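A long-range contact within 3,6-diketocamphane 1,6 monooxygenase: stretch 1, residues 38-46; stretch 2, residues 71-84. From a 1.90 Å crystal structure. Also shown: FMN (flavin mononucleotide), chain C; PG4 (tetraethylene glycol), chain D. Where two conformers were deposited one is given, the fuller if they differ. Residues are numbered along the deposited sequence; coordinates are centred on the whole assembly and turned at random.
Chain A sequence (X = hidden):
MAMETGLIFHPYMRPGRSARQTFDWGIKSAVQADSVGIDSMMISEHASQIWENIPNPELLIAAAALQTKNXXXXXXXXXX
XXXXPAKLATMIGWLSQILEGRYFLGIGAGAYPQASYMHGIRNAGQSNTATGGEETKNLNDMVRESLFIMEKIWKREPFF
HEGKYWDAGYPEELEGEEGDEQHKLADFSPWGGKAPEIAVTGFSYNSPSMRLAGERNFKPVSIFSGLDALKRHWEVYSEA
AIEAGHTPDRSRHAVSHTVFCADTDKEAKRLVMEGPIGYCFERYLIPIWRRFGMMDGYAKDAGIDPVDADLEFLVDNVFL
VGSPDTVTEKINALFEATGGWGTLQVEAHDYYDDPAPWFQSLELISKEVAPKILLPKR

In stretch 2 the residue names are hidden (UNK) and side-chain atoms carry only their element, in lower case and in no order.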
ATOM      1  N   ILE A  38       7.368 -21.395   7.945  1.00 27.09           N
ATOM      2  CA  ILE A  38       6.803 -21.357   6.600  1.00 25.38           C
ATOM      3  C   ILE A  38       7.646 -20.379   5.747  1.00 22.01           C
ATOM      4  O   ILE A  38       8.045 -19.315   6.206  1.00 25.25           O
ATOM      5  CB  ILE A  38       5.280 -21.091   6.630  1.00 25.78           C
ATOM      6  CG1 ILE A  38       4.569 -22.354   7.156  1.00 24.31           C
ATOM      7  CG2 ILE A  38       4.738 -20.704   5.246  1.00 21.31           C
ATOM      8  CD1 ILE A  38       3.065 -22.215   7.364  1.00 27.73           C
ATOM      9  N   ASP A  39       7.977 -20.800   4.529  1.00 22.99           N
ATOM     10  CA  ASP A  39       8.970 -20.118   3.698  1.00 22.26           C
ATOM     11  C   ASP A  39       8.432 -18.825   3.031  1.00 21.90           C
ATOM     12  O   ASP A  39       9.158 -17.852   2.888  1.00 22.72           O
ATOM     13  CB  ASP A  39       9.442 -21.047   2.576  1.00 24.18           C
ATOM     14  CG  ASP A  39      10.539 -20.424   1.734  1.00 27.82           C
ATOM     15  OD1 ASP A  39      11.550 -20.006   2.322  1.00 33.03           O
ATOM     16  OD2 ASP A  39      10.389 -20.337   0.489  1.00 34.01           O
ATOM     17  N   SER A  40       7.183 -18.863   2.593  1.00 20.77           N
ATOM     18  CA  SER A  40       6.610 -17.753   1.831  1.00 21.04           C
ATOM     19  C   SER A  40       5.125 -17.599   2.121  1.00 23.92           C
ATOM     20  O   SER A  40       4.445 -18.569   2.456  1.00 20.10           O
ATOM     21  CB  SER A  40       6.853 -17.941   0.333  1.00 20.45           C
ATOM     22  OG  SER A  40       6.214 -19.102  -0.142  1.00 20.14           O
ATOM     23  N   MET A  41       4.626 -16.363   2.003  1.00 20.29           N
ATOM     24  CA  MET A  41       3.192 -16.118   2.066  1.00 16.95           C
ATOM     25  C   MET A  41       2.781 -15.328   0.836  1.00 17.00           C
ATOM     26  O   MET A  41       3.294 -14.245   0.617  1.00 17.70           O
ATOM     27  CB  MET A  41       2.834 -15.364   3.346  1.00 14.76           C
ATOM     28  CG  MET A  41       1.337 -15.047   3.480  1.00 14.74           C
ATOM     29  SD  MET A  41       1.077 -14.097   4.985  1.00 19.99           S
ATOM     30  CE  MET A  41      -0.722 -13.934   5.009  1.00 16.82           C
ATOM     31  N   MET A  42       1.906 -15.914   0.027  1.00 15.02           N
ATOM     32  CA  MET A  42       1.350 -15.286  -1.173  1.00 17.53           C
ATOM     33  C   MET A  42       0.017 -14.631  -0.795  1.00 17.42           C
ATOM     34  O   MET A  42      -0.789 -15.243  -0.081  1.00 16.55           O
ATOM     35  CB  MET A  42       1.115 -16.340  -2.266  1.00 16.96           C
ATOM     36  CG  MET A  42       2.416 -16.930  -2.836  1.00 22.84           C
ATOM     37  SD  MET A  42       2.083 -18.209  -4.070  1.00 26.79           S
ATOM     38  CE  MET A  42       3.749 -18.844  -4.358  1.00 24.52           C
ATOM     39  N   ILE A  43      -0.222 -13.401  -1.273  1.00 15.41           N
ATOM     40  CA  ILE A  43      -1.487 -12.689  -0.976  1.00 13.86           C
ATOM     41  C   ILE A  43      -2.098 -12.199  -2.261  1.00 14.70           C
ATOM     42  O   ILE A  43      -1.447 -11.455  -3.007  1.00 15.71           O
ATOM     43  CB  ILE A  43      -1.271 -11.534   0.028  1.00 15.43           C
ATOM     44  CG1 ILE A  43      -0.552 -12.075   1.265  1.00 15.10           C
ATOM     45  CG2 ILE A  43      -2.610 -10.853   0.383  1.00 14.08           C
ATOM     46  CD1 ILE A  43       0.103 -11.062   2.166  1.00 13.46           C
ATOM     47  N   SER A  44      -3.336 -12.605  -2.522  1.00 13.29           N
ATOM     48  CA  SER A  44      -3.998 -12.289  -3.786  0.60 15.67           C
ATOM     49  C   SER A  44      -4.639 -10.893  -3.817  1.00 14.43           C
ATOM     50  O   SER A  44      -4.701 -10.210  -2.805  1.00 13.49           O
ATOM     51  CB  SER A  44      -5.017 -13.363  -4.171  0.60 14.34           C
ATOM     52  OG  SER A  44      -4.388 -14.631  -4.276  0.60 18.85           O
ATOM     53  N   GLU A  45      -5.116 -10.514  -5.002  1.00 12.46           N
ATOM     54  CA  GLU A  45      -5.664  -9.187  -5.281  1.00 13.10           C
ATOM     55  C   GLU A  45      -6.957  -9.274  -6.082  1.00 13.39           C
ATOM     56  O   GLU A  45      -6.974  -9.834  -7.200  1.00 13.83           O
ATOM     57  CB  GLU A  45      -4.603  -8.357  -6.047  1.00 12.61           C
ATOM     58  CG  GLU A  45      -5.053  -6.970  -6.527  1.00 13.26           C
ATOM     59  CD  GLU A  45      -3.909  -6.222  -7.228  1.00 15.12           C
ATOM     60  OE1 GLU A  45      -2.857  -6.030  -6.594  1.00 17.76           O
ATOM     61  OE2 GLU A  45      -4.042  -5.858  -8.417  1.00 14.69           O
ATOM     62  N   HIS A  46      -8.041  -8.733  -5.518  1.00 11.84           N
ATOM     63  CA  HIS A  46      -9.342  -8.675  -6.193  1.00 13.96           C
ATOM     64  C   HIS A  46     -10.044  -7.401  -5.755  1.00 14.42           C
ATOM     65  O   HIS A  46     -10.050  -7.102  -4.564  1.00 14.48           O
ATOM     66  CB  HIS A  46     -10.247  -9.845  -5.793  1.00 14.19           C
ATOM     67  CG  HIS A  46      -9.650 -11.200  -6.013  1.00 13.26           C
ATOM     68  ND1 HIS A  46      -8.663 -11.728  -5.198  1.00 13.11           N
ATOM     69  CD2 HIS A  46      -9.946 -12.165  -6.924  1.00 15.72           C
ATOM     70  CE1 HIS A  46      -8.363 -12.950  -5.617  1.00 14.47           C
ATOM     71  NE2 HIS A  46      -9.115 -13.227  -6.672  1.00 14.57           N
ATOM     72  N   UNK A  71      10.088 -15.088   6.743  1.00 21.90           N
ATOM     73  CA  UNK A  71       9.142 -15.436   5.695  1.00 20.68           C
ATOM     74  C   UNK A  71       9.272 -14.429   4.539  1.00 16.92           C
ATOM     75  O   UNK A  71       9.557 -13.256   4.773  1.00 21.62           O
ATOM     76  c   UNK A  71       6.765 -16.287   5.331  1.00 19.05           C
ATOM     77  c   UNK A  71       7.186 -14.122   6.687  1.00 20.71           C
ATOM     78  c   UNK A  71       5.504 -16.789   6.024  1.00 22.41           C
ATOM     79  c   UNK A  71       7.693 -15.510   6.264  1.00 20.50           C
ATOM     80  N   UNK A  72       9.111 -14.919   3.310  1.00 19.81           N
ATOM     81  CA  UNK A  72       9.111 -14.096   2.111  1.00 21.02           C
ATOM     82  C   UNK A  72       7.657 -13.809   1.690  1.00 20.44           C
ATOM     83  O   UNK A  72       6.790 -14.675   1.808  1.00 19.45           O
ATOM     84  c   UNK A  72      11.265 -15.228   1.266  1.00 25.66           C
ATOM     85  c   UNK A  72      13.089 -16.698   0.327  1.00 34.59           C
ATOM     86  n   UNK A  72      13.613 -17.214  -0.965  1.00 36.94           N
ATOM     87  c   UNK A  72      11.849 -15.881   0.026  1.00 36.67           C
ATOM     88  c   UNK A  72       9.824 -14.817   0.964  1.00 24.22           C
ATOM     89  N   UNK A  73       7.407 -12.611   1.168  1.00 17.83           N
ATOM     90  CA  UNK A  73       6.044 -12.232   0.740  1.00 19.62           C
ATOM     91  C   UNK A  73       5.943 -12.054  -0.763  1.00 19.24           C
ATOM     92  O   UNK A  73       6.908 -11.637  -1.390  1.00 16.57           O
ATOM     93  c   UNK A  73       4.317 -11.452   3.471  1.00 15.75           C
ATOM     94  c   UNK A  73       5.628 -10.925   1.404  1.00 16.91           C
ATOM     95  c   UNK A  73       5.244 -11.115   5.666  1.00 16.64           C
ATOM     96  c   UNK A  73       5.502 -11.008   2.886  1.00 17.79           C
ATOM     97  c   UNK A  73       6.418 -10.649   5.095  1.00 18.66           C
ATOM     98  c   UNK A  73       6.544 -10.603   3.703  1.00 16.35           C
ATOM     99  c   UNK A  73       4.190 -11.509   4.848  1.00 16.06           C
ATOM    100  N   UNK A  74       4.778 -12.350  -1.334  1.00 14.92           N
ATOM    101  CA  UNK A  74       4.518 -12.043  -2.727  1.00 15.91           C
ATOM    102  C   UNK A  74       3.070 -11.673  -2.932  1.00 17.56           C
ATOM    103  O   UNK A  74       2.176 -12.409  -2.500  1.00 16.30           O
ATOM    104  c   UNK A  74       4.868 -13.234  -3.630  1.00 16.38           C
ATOM    105  N   UNK A  75       2.821 -10.551  -3.635  1.00 14.53           N
ATOM    106  CA  UNK A  75       1.489 -10.402  -4.196  1.00 14.48           C
ATOM    107  C   UNK A  75       1.295 -11.484  -5.247  1.00 16.25           C
ATOM    108  O   UNK A  75       2.206 -11.746  -6.069  1.00 17.00           O
ATOM    109  c   UNK A  75       3.742  -9.476  -4.067  1.00 15.14           C
ATOM    110  c   UNK A  75       2.957  -8.762  -5.148  1.00 14.77           C
ATOM    111  c   UNK A  75       1.523  -8.987  -4.837  1.00 16.80           C
ATOM    112  N   UNK A  76       0.134 -12.124  -5.235  1.00 14.75           N
ATOM    113  CA  UNK A  76      -0.139 -13.234  -6.147  0.60 16.29           C
ATOM    114  C   UNK A  76      -1.570 -13.177  -6.671  1.00 17.35           C
ATOM    115  O   UNK A  76      -2.457 -13.932  -6.211  1.00 17.72           O
ATOM    116  c   UNK A  76       2.874 -15.643  -6.654  0.60 16.74           C
ATOM    117  c   UNK A  76       0.136 -14.576  -5.451  0.60 16.85           C
ATOM    118  c   UNK A  76       0.127 -15.789  -6.384  0.60 17.20           C
ATOM    119  s   UNK A  76       1.386 -15.641  -7.669  0.60 18.10           S
ATOM    120  N   UNK A  77      -1.834 -12.303  -7.644  1.00 16.71           N
ATOM    121  CA  UNK A  77      -0.832 -11.475  -8.350  1.00 16.95           C
ATOM    122  C   UNK A  77      -1.246 -10.009  -8.400  1.00 15.60           C
ATOM    123  O   UNK A  77      -2.446  -9.688  -8.395  1.00 15.25           O
ATOM    124  c   UNK A  77      -0.710 -11.989  -9.781  1.00 17.37           C
ATOM    125  N   UNK A  78      -0.279  -9.104  -8.519  1.00 15.61           N
ATOM    126  CA  UNK A  78      -0.644  -7.750  -8.964  1.00 13.33           C
ATOM    127  C   UNK A  78      -1.216  -7.820 -10.370  1.00 13.73           C
ATOM    128  O   UNK A  78      -0.629  -8.454 -11.257  1.00 15.21           O
ATOM    129  c   UNK A  78       0.651  -5.397  -5.610  1.00 11.44           C
ATOM    130  c   UNK A  78       0.575  -6.819  -8.950  1.00 12.02           C
ATOM    131  c   UNK A  78       0.947  -6.310  -7.598  1.00 11.84           C
ATOM    132  c   UNK A  78       2.159  -6.147  -7.013  1.00 10.81           C
ATOM    133  n   UNK A  78       0.018  -5.812  -6.704  1.00 11.59           N
ATOM    134  n   UNK A  78       1.945  -5.610  -5.762  1.00 10.19           N
ATOM    135  N   UNK A  79      -2.363  -7.198 -10.573  1.00 13.77           N
ATOM    136  CA  UNK A  79      -3.010  -7.207 -11.874  1.00 14.33           C
ATOM    137  C   UNK A  79      -2.500  -5.977 -12.655  1.00 15.63           C
ATOM    138  O   UNK A  79      -2.969  -4.859 -12.470  1.00 14.88           O
ATOM    139  c   UNK A  79      -5.040  -8.405 -10.871  1.00 15.53           C
ATOM    140  c   UNK A  79      -4.539  -7.220 -11.737  1.00 14.83           C
ATOM    141  c   UNK A  79      -6.550  -8.438 -10.799  1.00 14.87           C
ATOM    142  c   UNK A  79      -4.510  -9.735 -11.436  1.00 14.51           C
ATOM    143  N   UNK A  80      -1.509  -6.216 -13.501  1.00 14.85           N
ATOM    144  CA  UNK A  80      -0.827  -5.125 -14.248  1.00 16.50           C
ATOM    145  C   UNK A  80      -1.712  -4.206 -15.064  1.00 17.44           C
ATOM    146  O   UNK A  80      -1.421  -3.013 -15.135  1.00 19.18           O
ATOM    147  c   UNK A  80       0.327  -5.670 -15.083  1.00 16.63           C
ATOM    148  c   UNK A  80       2.584  -6.739 -15.272  1.00 19.18           C
ATOM    149  c   UNK A  80       1.784  -6.011 -13.026  1.00 16.54           C
ATOM    150  c   UNK A  80       1.363  -6.550 -14.380  1.00 17.86           C
ATOM    151  N   UNK A  81      -2.808  -4.724 -15.665  1.00 18.25           N
ATOM    152  CA  UNK A  81      -3.678  -3.805 -16.419  1.00 17.09           C
ATOM    153  C   UNK A  81      -4.400  -2.735 -15.583  1.00 19.79           C
ATOM    154  O   UNK A  81      -4.960  -1.789 -16.142  1.00 21.75           O
ATOM    155  c   UNK A  81      -4.008  -6.080 -17.118  1.00 17.69           C
ATOM    156  c   UNK A  81      -4.688  -4.745 -17.077  1.00 18.59           C
ATOM    157  c   UNK A  81      -3.234  -6.126 -15.833  1.00 19.36           C
ATOM    158  N   UNK A  82      -4.354  -2.847 -14.250  1.00 16.55           N
ATOM    159  CA  UNK A  82      -5.172  -1.992 -13.390  1.00 14.05           C
ATOM    160  C   UNK A  82      -4.422  -0.780 -12.769  1.00 15.28           C
ATOM    161  O   UNK A  82      -5.029  -0.011 -12.014  1.00 16.69           O
ATOM    162  c   UNK A  82      -7.265  -4.221 -13.866  1.00 15.80           C
ATOM    163  c   UNK A  82      -8.123  -5.610 -12.390  1.00 15.59           C
ATOM    164  n   UNK A  82      -8.120  -5.287 -13.673  1.00 15.42           N
ATOM    165  n   UNK A  82      -7.302  -4.786 -11.748  1.00 13.02           N
ATOM    166  c   UNK A  82      -6.758  -3.889 -12.647  1.00 15.22           C
ATOM    167  c   UNK A  82      -5.784  -2.829 -12.223  1.00 13.91           C
ATOM    168  N   UNK A  83      -3.122  -0.627 -13.057  1.00 14.60           N
ATOM    169  CA  UNK A  83      -2.242   0.365 -12.412  0.50 15.62           C
ATOM    170  C   UNK A  83      -1.333   1.013 -13.440  1.00 16.53           C
ATOM    171  O   UNK A  83      -0.944   0.344 -14.415  1.00 15.92           O
ATOM    172  c   UNK A  83      -1.291  -0.323 -11.399  0.50 14.83           C
ATOM    173  c   UNK A  83      -1.953  -1.190 -10.352  0.50 15.66           C
ATOM    174  o   UNK A  83      -1.181  -2.370  -8.401  0.50 15.87           O
ATOM    175  c   UNK A  83      -1.110  -1.349  -9.094  0.50 16.19           C
ATOM    176  n   UNK A  83      -0.330  -0.330  -8.783  0.50 15.21           N
ATOM    177  N   UNK A  84      -0.934   2.261 -13.194  1.00 15.45           N
ATOM    178  CA  UNK A  84       0.171   2.838 -13.953  1.00 16.08           C
ATOM    179  C   UNK A  84       1.445   2.079 -13.617  1.00 15.30           C
ATOM    180  O   UNK A  84       1.793   1.949 -12.445  1.00 16.16           O
ATOM    181  n   UNK A  84       2.047   6.003 -16.437  1.00 18.38           N
ATOM    182  c   UNK A  84       0.874   5.694 -15.790  1.00 16.23           C
ATOM    183  c   UNK A  84       1.209   5.003 -14.672  1.00 15.80           C
ATOM    184  c   UNK A  84       3.061   5.483 -15.765  1.00 17.30           C
ATOM    185  c   UNK A  84       0.360   4.332 -13.649  1.00 15.31           C
ATOM    186  n   UNK A  84       2.576   4.854 -14.706  1.00 15.67           N
TER
HETATM  187  N1  FMN C 400      -4.637 -16.251 -10.151  0.60 52.04           N
HETATM  188  C2  FMN C 400      -3.684 -15.614  -9.411  0.60 49.03           C
HETATM  189  O2  FMN C 400      -2.949 -14.763  -9.957  0.60 46.98           O
HETATM  190  N3  FMN C 400      -3.490 -15.866  -8.103  0.60 52.66           N
HETATM  191  C4  FMN C 400      -4.223 -16.764  -7.433  0.60 55.58           C
HETATM  192  O4  FMN C 400      -3.999 -16.960  -6.221  0.60 57.96           O
HETATM  193  C4A FMN C 400      -5.292 -17.506  -8.160  0.60 53.37           C
HETATM  194  N5  FMN C 400      -6.079 -18.423  -7.553  0.60 53.19           N
HETATM  195  C5A FMN C 400      -7.046 -19.089  -8.232  0.60 63.85           C
HETATM  196  C6  FMN C 400      -7.837 -20.034  -7.572  0.60 65.18           C
HETATM  197  C7  FMN C 400      -8.837 -20.729  -8.253  0.60 66.82           C
HETATM  198  C7M FMN C 400      -9.680 -21.744  -7.523  0.60 63.71           C
HETATM  199  C8  FMN C 400      -9.056 -20.452  -9.704  0.60 70.45           C
HETATM  200  C8M FMN C 400     -10.119 -21.170 -10.489  0.60 73.77           C
HETATM  201  C9  FMN C 400      -8.268 -19.512 -10.363  0.60 70.97           C
HETATM  202  C9A FMN C 400      -7.267 -18.817  -9.688  0.60 65.29           C
HETATM  203  N10 FMN C 400      -6.457 -17.862 -10.357  0.60 64.77           N
HETATM  204  C10 FMN C 400      -5.460 -17.185  -9.606  0.60 57.13           C
HETATM  205  C1' FMN C 400      -6.671 -17.563 -11.785  0.60 59.12           C
HETATM  206  C2' FMN C 400      -5.720 -18.347 -12.678  0.60 56.71           C
HETATM  207  O2' FMN C 400      -4.402 -18.212 -12.150  0.60 47.28           O
HETATM  208  C3' FMN C 400      -5.757 -17.819 -14.109  0.60 57.22           C
HETATM  209  O3' FMN C 400      -6.709 -18.590 -14.854  0.60 65.47           O
HETATM  210  C4' FMN C 400      -4.368 -17.879 -14.749  0.60 50.39           C
HETATM  211  O4' FMN C 400      -3.567 -16.778 -14.297  0.60 51.25           O
HETATM  212  C5' FMN C 400      -4.403 -17.903 -16.272  0.60 46.99           C
HETATM  213  O5' FMN C 400      -4.329 -19.277 -16.629  0.60 40.44           O
HETATM  214  P   FMN C 400      -4.007 -19.804 -18.106  0.60 34.63           P
HETATM  215  O1P FMN C 400      -2.989 -18.885 -18.705  0.60 33.41           O
HETATM  216  O2P FMN C 400      -3.473 -21.167 -17.782  0.60 34.19           O
HETATM  217  O3P FMN C 400      -5.351 -19.780 -18.779  0.60 39.47           O
HETATM  218  O1  PG4 D 401      16.289 -17.091   0.960  1.00 67.01           O
HETATM  219  C1  PG4 D 401      17.426 -16.593   0.238  1.00 68.29           C
HETATM  220  C2  PG4 D 401      17.121 -15.216  -0.343  1.00 68.15           C
HETATM  221  O2  PG4 D 401      15.978 -15.271  -1.203  1.00 64.00           O
HETATM  222  C3  PG4 D 401      15.564 -13.968  -1.610  1.00 53.21           C
HETATM  223  C4  PG4 D 401      14.789 -14.014  -2.916  1.00 44.74           C
HETATM  224  O3  PG4 D 401      13.818 -15.049  -2.874  1.00 41.21           O
HETATM  225  C5  PG4 D 401      12.672 -14.725  -3.646  1.00 40.55           C
HETATM  226  C6  PG4 D 401      12.089 -16.003  -4.211  1.00 38.07           C
HETATM  227  O4  PG4 D 401      11.499 -16.774  -3.168  1.00 36.55           O
HETATM  228  C7  PG4 D 401      10.868 -17.921  -3.724  1.00 31.31           C
HETATM  229  C8  PG4 D 401      10.365 -18.825  -2.601  1.00 34.98           C
HETATM  230  O5  PG4 D 401      11.423 -19.090  -1.666  1.00 40.32           O
HETATM  231  O   HOH W   1      -2.518  -4.070  -9.642  1.00 17.32           O
HETATM  232  O   HOH W   2      -6.735  -5.149  -9.053  1.00 17.35           O
HETATM  233  O   HOH W   3      -4.834 -11.596  -8.035  1.00 19.20           O

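Position 71 carries four carbons, forked at the first, one arm two carbons long. Its longer arm ends 4.1 Å from Ile38 CG2 and 4.0 Å from Met41 CB; a branched aliphatic of this shape is Ile71. Position 72 has four carbons in a row ending in nitrogen, its CB 4.4 Å from Ser40 CB: Lys72. Its NZ is surrounded by tetraethylene glycol oxygens, the nearest O3 at 2.9 Å, while the glycol's O5 donates to Asp39 OD2 (2.7 Å).

At 73, one carbon leads to a six-carbon ring, which Met41 SD approaches at the edge, 5.3 Å from the centroid and 76° off the normal. This is Phe73. Position 74 has a single carbon, on the same sheet face as Met42: Ala74. At 75 three carbons close a ring onto the backbone N, which leaves that nitrogen no proton; Pro75 pairs with Ile43 through its CA, 3.3 Å from Ile43 O.

Position 76 is an unbranched chain of two carbons, sulfur and carbon, the last 3.7 Å from Met42 SD: Met76. Its backbone O accepts from FMN N3 at 2.9 Å. Position 77 has one carbon, pointing away from stretch 1, and a cis peptide bond precedes it: Ala77.

Position 78 shows one carbon and a five-membered ring with two nitrogens, one meeting Glu45 OE1 near the ring plane. It is His78, with ND1 donating to Glu45 OE1 (2.9 Å, 161°). Position 79 has four carbons forked at the second, its CB 3.6 Å from Glu45 OE2: Leu79. Position 80 repeats that fork but makes no contact: Leu80. Position 81, three carbons closed onto N, is Pro81, also without contact.

The five-membered, two-nitrogen ring at 82 identifies His82, whose ND1 reaches water 2 (2.8 Å), itself bonded to Glu45 OE2 (2.9 Å). Position 83 has three carbons, the third bearing oxygen and nitrogen: Gln83, its OE1 4.4 Å from Glu45 OE1. Position 84, again a carbon and an imidazole-type ring, lies out of reach: His84, which caps a following helix.

The contact is built on two parallel strands, 18° apart in direction. Stretch 1 uses alternate residues for the ladder: Lys72 N to Asp39 O (3.0 Å), Met41 N to Lys72 O (2.8 Å), Ala74 N to Met41 O (3.1 Å), Ile43 N to Ala74 O (2.9 Å) and Met76 N to Ile43 O (2.8 Å). Beyond the strands, Glu45 takes over: besides His78, its carboxylate accepts Leu79 N at OE2 (3.0 Å, 168°), extending the attachment by side chain.

Stretch 2 (71-84) IKFAPMAHLLPHQH
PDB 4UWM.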